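Local coordinates for Ras-associated and pleckstrin homology domains-containing protein 1 (Homo sapiens, PDB 4GN1) that mediates localized membrane signals, targeting EVL and VASP to the leading edge, and is implicated in lamellipodial dynamics and, as a negative regulator, in cell adhesion, at residues A[7-10]-A[16-19]; A[34-37]-A[42-45]; A[148-153]-A[221-226]. One frame throughout, in Å; residues are numbered along the deposited sequence.

Contact 1: A[7-10]-A[16-19]; sequences VIRV and SSKT
R9 and S17 meet at the end of a beta hairpin, the one formed by strands 5-11 and 17-23 at the start of the ubiquitin-like Ras-associating domain. The two segments run antiparallel, their axes 169° apart and 4.6 Å from each other at closest approach. R9 stands in a non-hydrogen-bonded pair with T19, and both put their side chains on one face of the sheet. From there the arginine chain rises off the face while advancing along its strand, to the S17 side of T19: CG lies anti to the backbone N, and a bend at chi3 brings the guanidinium round to S17. NH1 gives a hydrogen bond of 3.0 Å to S17 OG, which sits at the edge of the guanidinium and only 12° out of its plane. The bond is bent, 137° at the hydrogen, so its alignment is good on the guanidinium plane but poor along the N-H. One residue on, V10 and K18 make the hydrogen-bonded pair: V10 N reaches K18 O at 2.8 Å, and K18 N returns a bond of the same length to V10 O. Their side chains share the other face, but V10 is buried there against F85 of strand 83-87, while the extended lysine is exposed. I8 is buried too, packing on L68 and L72 of helix 68-72, so the hairpin turns one face to the domain interior and leaves R9 and T19 exposed on the other. Further from the hairpin turn, V7 and T19 cross obliquely, with V7 CG1 against T19 CB at 3.6 Å. Beside them the strands come close enough for a CA-H...O contact, T19 CA to I8 O at 3.2 Å.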
loop_
_atom_site.group_PDB
_atom_site.type_symbol
_atom_site.label_atom_id
_atom_site.label_comp_id
_atom_site.label_asym_id
_atom_site.label_seq_id
_atom_site.Cartn_x
_atom_site.Cartn_y
_atom_site.Cartn_z
ATOM N N VAL A 7 -19.540 -15.250 -5.628
ATOM C CA VAL A 7 -20.213 -13.964 -5.671
ATOM C C VAL A 7 -19.740 -13.073 -4.523
ATOM O O VAL A 7 -19.930 -13.390 -3.358
ATOM C CB VAL A 7 -21.747 -14.106 -5.667
ATOM C CG1 VAL A 7 -22.398 -12.783 -6.047
ATOM C CG2 VAL A 7 -22.195 -15.187 -6.650
ATOM N N ILE A 8 -19.076 -11.974 -4.878
ATOM C CA ILE A 8 -18.647 -10.967 -3.916
ATOM C C ILE A 8 -19.616 -9.785 -3.913
ATOM O O ILE A 8 -20.358 -9.579 -4.871
ATOM C CB ILE A 8 -17.214 -10.468 -4.219
ATOM C CG1 ILE A 8 -17.157 -9.778 -5.584
ATOM C CG2 ILE A 8 -16.251 -11.640 -4.190
ATOM C CD1 ILE A 8 -15.882 -9.011 -5.835
ATOM N N ARG A 9 -19.614 -9.031 -2.821
ATOM C CA ARG A 9 -20.368 -7.787 -2.739
ATOM C C ARG A 9 -19.380 -6.646 -2.698
ATOM O O ARG A 9 -18.451 -6.661 -1.901
ATOM C CB ARG A 9 -21.257 -7.738 -1.493
ATOM C CG ARG A 9 -22.275 -6.611 -1.503
ATOM C CD ARG A 9 -23.410 -6.886 -0.526
ATOM N NE ARG A 9 -23.045 -6.611 0.864
ATOM C CZ ARG A 9 -23.295 -5.456 1.494
ATOM N NH1 ARG A 9 -23.922 -4.462 0.852
ATOM N NH2 ARG A 9 -22.935 -5.293 2.776
ATOM N N VAL A 10 -19.608 -5.663 -3.562
ATOM C CA VAL A 10 -18.696 -4.539 -3.736
ATOM C C VAL A 10 -19.431 -3.235 -3.475
ATOM O O VAL A 10 -20.507 -3.005 -4.044
ATOM C CB VAL A 10 -18.099 -4.488 -5.173
ATOM C CG1 VAL A 10 -17.093 -3.369 -5.288
ATOM C CG2 VAL A 10 -17.407 -5.785 -5.529
ATOM N N SER A 16 -23.604 2.853 -2.565
ATOM C CA SER A 16 -24.402 1.722 -3.021
ATOM C C SER A 16 -23.510 0.483 -3.163
ATOM O O SER A 16 -22.271 0.567 -3.089
ATOM C CB SER A 16 -25.060 2.036 -4.358
ATOM O OG SER A 16 -24.095 2.038 -5.390
ATOM N N SER A 17 -24.140 -0.663 -3.372
ATOM C CA SER A 17 -23.408 -1.894 -3.444
ATOM C C SER A 17 -23.928 -2.777 -4.570
ATOM O O SER A 17 -25.072 -2.657 -4.975
ATOM C CB SER A 17 -23.403 -2.601 -2.078
ATOM O OG SER A 17 -24.603 -3.285 -1.844
ATOM N N LYS A 18 -23.070 -3.648 -5.088
ATOM C CA LYS A 18 -23.443 -4.538 -6.183
ATOM C C LYS A 18 -22.807 -5.885 -5.967
ATOM O O LYS A 18 -21.716 -5.964 -5.418
ATOM C CB LYS A 18 -23.003 -3.964 -7.537
ATOM C CG LYS A 18 -24.021 -2.994 -8.139
ATOM C CD LYS A 18 -23.411 -2.128 -9.243
ATOM C CE LYS A 18 -24.355 -1.016 -9.706
ATOM N NZ LYS A 18 -23.632 -0.051 -10.597
ATOM N N THR A 19 -23.483 -6.956 -6.374
ATOM C CA THR A 19 -22.816 -8.255 -6.352
ATOM C C THR A 19 -22.248 -8.557 -7.711
ATOM O O THR A 19 -22.676 -7.997 -8.700
ATOM C CB THR A 19 -23.740 -9.406 -5.946
ATOM O OG1 THR A 19 -24.887 -9.420 -6.810
ATOM C CG2 THR A 19 -24.147 -9.270 -4.495
#

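Contact 2: A[34-37]-A[42-45]; sequences NLMD and GYSL
The C-terminal part of helix 28-39 and the loop that leads from it to strand 47-53 are joined by a Met-aromatic contact between M36 and Y43. The M36 sulfur SD lies over one face of the Y43 ring, 4.5 Å from its centroid and 26° off the ring normal. M36 leaves the helix toward the loop with an extended chi2 (-174°), and a turn at chi3 (-78°) then swings the methyl along the same face to the ring's CE1 margin, where M36 CE touches Y43 CE1 at 3.5 Å. Sulfur and methyl thus lie on one side of the ring, SD nearer CD1 and CE nearer CE1. Y43 comes to this position because CG is anti to its backbone N, which carries the ring back toward the helix; there it also packs on D33 and R29, about one and two turns earlier than M36. Within the Ras-associating domain, of ubiquitin-like fold, this ties the start of the loop to the helix it has just left, the Y43 ring reaching back over M36. Besides the ring, M36 SD meets the loop backbone, 3.9 Å from S44 O. The polar link across the contact runs through water: one molecule donates to M36 O at 2.8 Å and accepts from G42 N at 2.7 Å, bridging a helix carbonyl to the loop. At the far end of the ring, Y43 OH makes a weak hydrogen bond to A251 O, in helix 242-251 near the C-terminus of the chain.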
loop_
_atom_site.group_PDB
_atom_site.type_symbol
_atom_site.label_atom_id
_atom_site.label_comp_id
_atom_site.label_asym_id
_atom_site.label_seq_id
_atom_site.Cartn_x
_atom_site.Cartn_y
_atom_site.Cartn_z
ATOM N N ASN A 34 -14.130 -6.189 -15.217
ATOM C CA ASN A 34 -15.551 -6.509 -15.139
ATOM C C ASN A 34 -16.354 -5.436 -14.424
ATOM O O ASN A 34 -17.393 -5.017 -14.917
ATOM C CB ASN A 34 -15.777 -7.888 -14.503
ATOM C CG ASN A 34 -15.380 -9.014 -15.426
ATOM O OD1 ASN A 34 -15.232 -8.815 -16.630
ATOM N ND2 ASN A 34 -15.177 -10.197 -14.875
ATOM N N LEU A 35 -15.874 -4.964 -13.281
ATOM C CA LEU A 35 -16.542 -3.860 -12.621
ATOM C C LEU A 35 -16.724 -2.643 -13.561
ATOM O O LEU A 35 -17.799 -2.032 -13.606
ATOM C CB LEU A 35 -15.827 -3.478 -11.325
ATOM C CG LEU A 35 -16.138 -4.402 -10.155
ATOM C CD1 LEU A 35 -15.085 -4.294 -9.051
ATOM C CD2 LEU A 35 -17.536 -4.103 -9.635
ATOM N N MET A 36 -15.679 -2.301 -14.304
ATOM C CA MET A 36 -15.766 -1.222 -15.298
ATOM C C MET A 36 -16.839 -1.475 -16.376
ATOM O O MET A 36 -17.689 -0.624 -16.566
ATOM C CB MET A 36 -14.390 -0.868 -15.875
ATOM C CG MET A 36 -13.450 -0.366 -14.777
ATOM S SD MET A 36 -11.841 0.264 -15.266
ATOM C CE MET A 36 -10.912 -1.245 -15.571
ATOM N N ASP A 37 -16.856 -2.669 -16.985
ATOM C CA ASP A 37 -17.881 -3.037 -17.988
ATOM C C ASP A 37 -19.305 -2.990 -17.446
ATOM O O ASP A 37 -20.201 -2.467 -18.100
ATOM C CB ASP A 37 -17.686 -4.457 -18.547
ATOM C CG ASP A 37 -16.344 -4.666 -19.178
ATOM O OD1 ASP A 37 -15.772 -3.711 -19.736
ATOM O OD2 ASP A 37 -15.850 -5.815 -19.112
ATOM N N GLY A 42 -16.570 3.949 -17.433
ATOM C CA GLY A 42 -15.529 4.353 -18.366
ATOM C C GLY A 42 -14.173 3.890 -17.886
ATOM O O GLY A 42 -13.897 3.912 -16.683
ATOM N N TYR A 43 -13.326 3.470 -18.821
ATOM C CA TYR A 43 -11.985 2.984 -18.504
ATOM C C TYR A 43 -11.068 4.003 -17.829
ATOM O O TYR A 43 -11.211 5.212 -18.008
ATOM C CB TYR A 43 -11.290 2.443 -19.756
ATOM C CG TYR A 43 -10.257 1.399 -19.400
ATOM C CD1 TYR A 43 -10.638 0.063 -19.223
ATOM C CD2 TYR A 43 -8.906 1.745 -19.194
ATOM C CE1 TYR A 43 -9.709 -0.906 -18.876
ATOM C CE2 TYR A 43 -7.965 0.781 -18.844
ATOM C CZ TYR A 43 -8.372 -0.549 -18.686
ATOM O OH TYR A 43 -7.473 -1.545 -18.340
ATOM N N SER A 44 -10.131 3.486 -17.045
ATOM C CA SER A 44 -9.070 4.260 -16.415
ATOM C C SER A 44 -8.227 3.365 -15.528
ATOM O O SER A 44 -8.731 2.494 -14.784
ATOM C CB SER A 44 -9.591 5.431 -15.583
ATOM O OG SER A 44 -8.570 5.883 -14.725
ATOM N N LEU A 45 -6.932 3.611 -15.605
ATOM C CA LEU A 45 -5.962 2.883 -14.834
ATOM C C LEU A 45 -6.144 3.165 -13.329
ATOM O O LEU A 45 -5.633 2.394 -12.514
ATOM C CB LEU A 45 -4.551 3.294 -15.290
ATOM C CG LEU A 45 -3.922 4.596 -14.756
ATOM C CD1 LEU A 45 -2.457 4.641 -15.140
ATOM C CD2 LEU A 45 -4.619 5.861 -15.226
HETATM O O HOH W 1 -16.825 1.413 -18.346
#

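Contact 3: A[148-153]-A[221-226]; sequences WKKRYF and CCDDVR
C221 and W148 have the most surface buried here, 38 and 37 Å², and they join two beta strands of the pleckstrin homology domain that are not neighbours: strand 135-141 runs between 148-156 and 218-221. Both residues send their CB toward the opposite segment. The touch is carried by the six-membered ring of the indole, whose CZ3 lies 3.7 Å from C221 CB; the approach is oblique. C221 SG is anti to its backbone N (chi1 -177°) and stands further off, 5.4 Å from the centroid of that six-membered ring, in a loose sulfur-aromatic contact at 19° to the ring normal. The hydrogen bond from W148 NE1 to Y195 O, outside the two segments, restrains the indole's rotation, and A197 and P198 also touch its side chain.

K150 and D223 supply the polar part. K150 NZ lies 3.6 Å from D223 OD2, a long salt bridge, and the two side chains cross at about a right angle. Bends at chi3 and chi4 of the lysine bring its ammonium round to the carboxylate, and the same side chain makes a cation-pi contact with W139, so the charge has two partners.

Strand 135-141 forms the floor beneath these side chains, its backbone hydrogen-bonding to K149 and R151 on one side and to C221 on the other. Just past D223 the chain enters helix 225-240, with D224 at the N-cap position; W231 of this helix packs on F153, further along strand 148-156.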
loop_
_atom_site.group_PDB
_atom_site.type_symbol
_atom_site.label_atom_id
_atom_site.label_comp_id
_atom_site.label_asym_id
_atom_site.label_seq_id
_atom_site.Cartn_x
_atom_site.Cartn_y
_atom_site.Cartn_z
ATOM N N TRP A 148 2.902 7.184 21.294
ATOM C CA TRP A 148 3.840 7.102 20.156
ATOM C C TRP A 148 5.189 7.655 20.481
ATOM O O TRP A 148 5.343 8.413 21.424
ATOM C CB TRP A 148 3.293 7.868 18.972
ATOM C CG TRP A 148 1.916 7.424 18.561
ATOM C CD1 TRP A 148 0.719 7.601 19.260
ATOM C CD2 TRP A 148 1.544 6.718 17.321
ATOM N NE1 TRP A 148 -0.338 7.075 18.556
ATOM C CE2 TRP A 148 0.091 6.517 17.386
ATOM C CE3 TRP A 148 2.243 6.253 16.202
ATOM C CZ2 TRP A 148 -0.609 5.868 16.369
ATOM C CZ3 TRP A 148 1.527 5.600 15.183
ATOM C CH2 TRP A 148 0.136 5.420 15.267
ATOM N N LYS A 149 6.184 7.283 19.681
ATOM C CA LYS A 149 7.571 7.711 19.879
ATOM C C LYS A 149 8.291 7.885 18.544
ATOM O O LYS A 149 8.288 6.981 17.703
ATOM C CB LYS A 149 8.343 6.677 20.711
ATOM C CG LYS A 149 7.853 6.499 22.137
ATOM C CD LYS A 149 8.896 5.797 22.978
ATOM C CE LYS A 149 8.352 5.437 24.344
ATOM N NZ LYS A 149 9.468 4.937 25.193
ATOM N N LYS A 150 8.924 9.036 18.359
ATOM C CA LYS A 150 9.782 9.262 17.204
ATOM C C LYS A 150 10.956 8.288 17.202
ATOM O O LYS A 150 11.634 8.138 18.211
ATOM C CB LYS A 150 10.270 10.715 17.180
ATOM C CG LYS A 150 9.281 11.671 16.517
ATOM C CD LYS A 150 9.759 13.121 16.539
ATOM C CE LYS A 150 9.756 13.752 15.138
ATOM N NZ LYS A 150 8.674 13.266 14.227
ATOM N N ARG A 151 11.141 7.587 16.086
ATOM C CA ARG A 151 12.334 6.776 15.818
ATOM C C ARG A 151 12.756 7.050 14.377
ATOM O O ARG A 151 11.915 7.375 13.536
ATOM C CB ARG A 151 12.074 5.260 15.961
ATOM C CG ARG A 151 11.408 4.750 17.234
ATOM C CD ARG A 151 12.361 4.665 18.419
ATOM N NE ARG A 151 11.750 4.033 19.600
ATOM C CZ ARG A 151 12.129 4.243 20.867
ATOM N NH1 ARG A 151 13.111 5.087 21.148
ATOM N NH2 ARG A 151 11.511 3.611 21.860
ATOM N N TYR A 152 14.051 6.902 14.098
ATOM C CA TYR A 152 14.600 7.023 12.741
ATOM C C TYR A 152 14.508 5.709 11.961
ATOM O O TYR A 152 14.866 4.639 12.481
ATOM C CB TYR A 152 16.063 7.471 12.802
ATOM C CG TYR A 152 16.759 7.533 11.449
ATOM C CD1 TYR A 152 16.640 8.667 10.630
ATOM C CD2 TYR A 152 17.549 6.460 10.994
ATOM C CE1 TYR A 152 17.278 8.736 9.404
ATOM C CE2 TYR A 152 18.194 6.521 9.766
ATOM C CZ TYR A 152 18.052 7.662 8.978
ATOM O OH TYR A 152 18.693 7.729 7.760
ATOM N N PHE A 153 14.075 5.806 10.703
ATOM C CA PHE A 153 13.783 4.622 9.865
ATOM C C PHE A 153 14.543 4.607 8.562
ATOM O O PHE A 153 14.840 5.661 7.986
ATOM C CB PHE A 153 12.292 4.525 9.536
ATOM C CG PHE A 153 11.467 3.977 10.650
ATOM C CD1 PHE A 153 10.862 4.832 11.570
ATOM C CD2 PHE A 153 11.295 2.611 10.791
ATOM C CE1 PHE A 153 10.089 4.330 12.610
ATOM C CE2 PHE A 153 10.532 2.095 11.829
ATOM C CZ PHE A 153 9.926 2.954 12.742
ATOM N N CYS A 221 3.337 6.630 11.924
ATOM C CA CYS A 221 2.717 7.934 11.686
ATOM C C CYS A 221 3.728 8.895 11.074
ATOM O O CYS A 221 4.863 9.006 11.551
ATOM C CB CYS A 221 2.158 8.522 12.982
ATOM S SG CYS A 221 1.307 10.096 12.762
ATOM N N CYS A 222 3.309 9.594 10.026
ATOM C CA CYS A 222 4.208 10.454 9.296
ATOM C C CYS A 222 3.887 11.906 9.588
ATOM O O CYS A 222 2.759 12.221 9.996
ATOM C CB CYS A 222 4.088 10.178 7.809
ATOM S SG CYS A 222 4.426 8.464 7.378
ATOM N N ASP A 223 4.873 12.776 9.355
ATOM C CA ASP A 223 4.734 14.218 9.603
ATOM C C ASP A 223 3.657 14.876 8.746
ATOM O O ASP A 223 2.974 15.791 9.212
ATOM C CB ASP A 223 6.070 14.965 9.390
ATOM C CG ASP A 223 6.975 14.929 10.619
ATOM O OD1 ASP A 223 8.213 15.079 10.449
ATOM O OD2 ASP A 223 6.461 14.747 11.751
ATOM N N ASP A 224 3.521 14.398 7.505
ATOM C CA ASP A 224 2.708 15.050 6.479
ATOM C C ASP A 224 2.378 14.066 5.347
ATOM O O ASP A 224 2.811 12.911 5.382
ATOM C CB ASP A 224 3.405 16.325 5.967
ATOM C CG ASP A 224 4.787 16.053 5.403
ATOM O OD1 ASP A 224 4.957 15.062 4.674
ATOM O OD2 ASP A 224 5.713 16.836 5.675
ATOM N N VAL A 225 1.617 14.502 4.349
ATOM C CA VAL A 225 1.034 13.549 3.386
ATOM C C VAL A 225 2.075 13.074 2.365
ATOM O O VAL A 225 1.961 11.973 1.790
ATOM C CB VAL A 225 -0.259 14.108 2.734
ATOM C CG1 VAL A 225 0.053 15.068 1.597
ATOM C CG2 VAL A 225 -1.167 12.985 2.269
ATOM N N ARG A 226 3.097 13.907 2.180
ATOM C CA ARG A 226 4.233 13.615 1.329
ATOM C C ARG A 226 5.054 12.444 1.878
ATOM O O ARG A 226 5.325 11.472 1.168
ATOM C CB ARG A 226 5.098 14.881 1.206
ATOM C CG ARG A 226 6.099 14.894 0.065
ATOM C CD ARG A 226 5.426 14.962 -1.304
ATOM N NE ARG A 226 6.427 14.913 -2.375
ATOM C CZ ARG A 226 6.909 13.793 -2.914
ATOM N NH1 ARG A 226 6.481 12.599 -2.509
ATOM N NH2 ARG A 226 7.829 13.870 -3.871
#

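In the fold
Contacts 1 and 2 both lie in the Ras-associating domain, their centres 16 Å apart, with strand 17-23 leading on to helix 28-39. Contact 3 belongs to the pleckstrin homology domain, on the opposite side of the chain's centre and 36 Å from each of the others, centre to centre. All three are partly buried, yet differently built. In contact 1, paired strands bond directly through their backbones, with exposed side chains on one face. Contact 2 holds a helix to its following loop by sulfur, ring and water. Contact 3 reaches across an intervening strand mainly through side chains, pairing buried C221 with an indole and exposed D223 with a lysine.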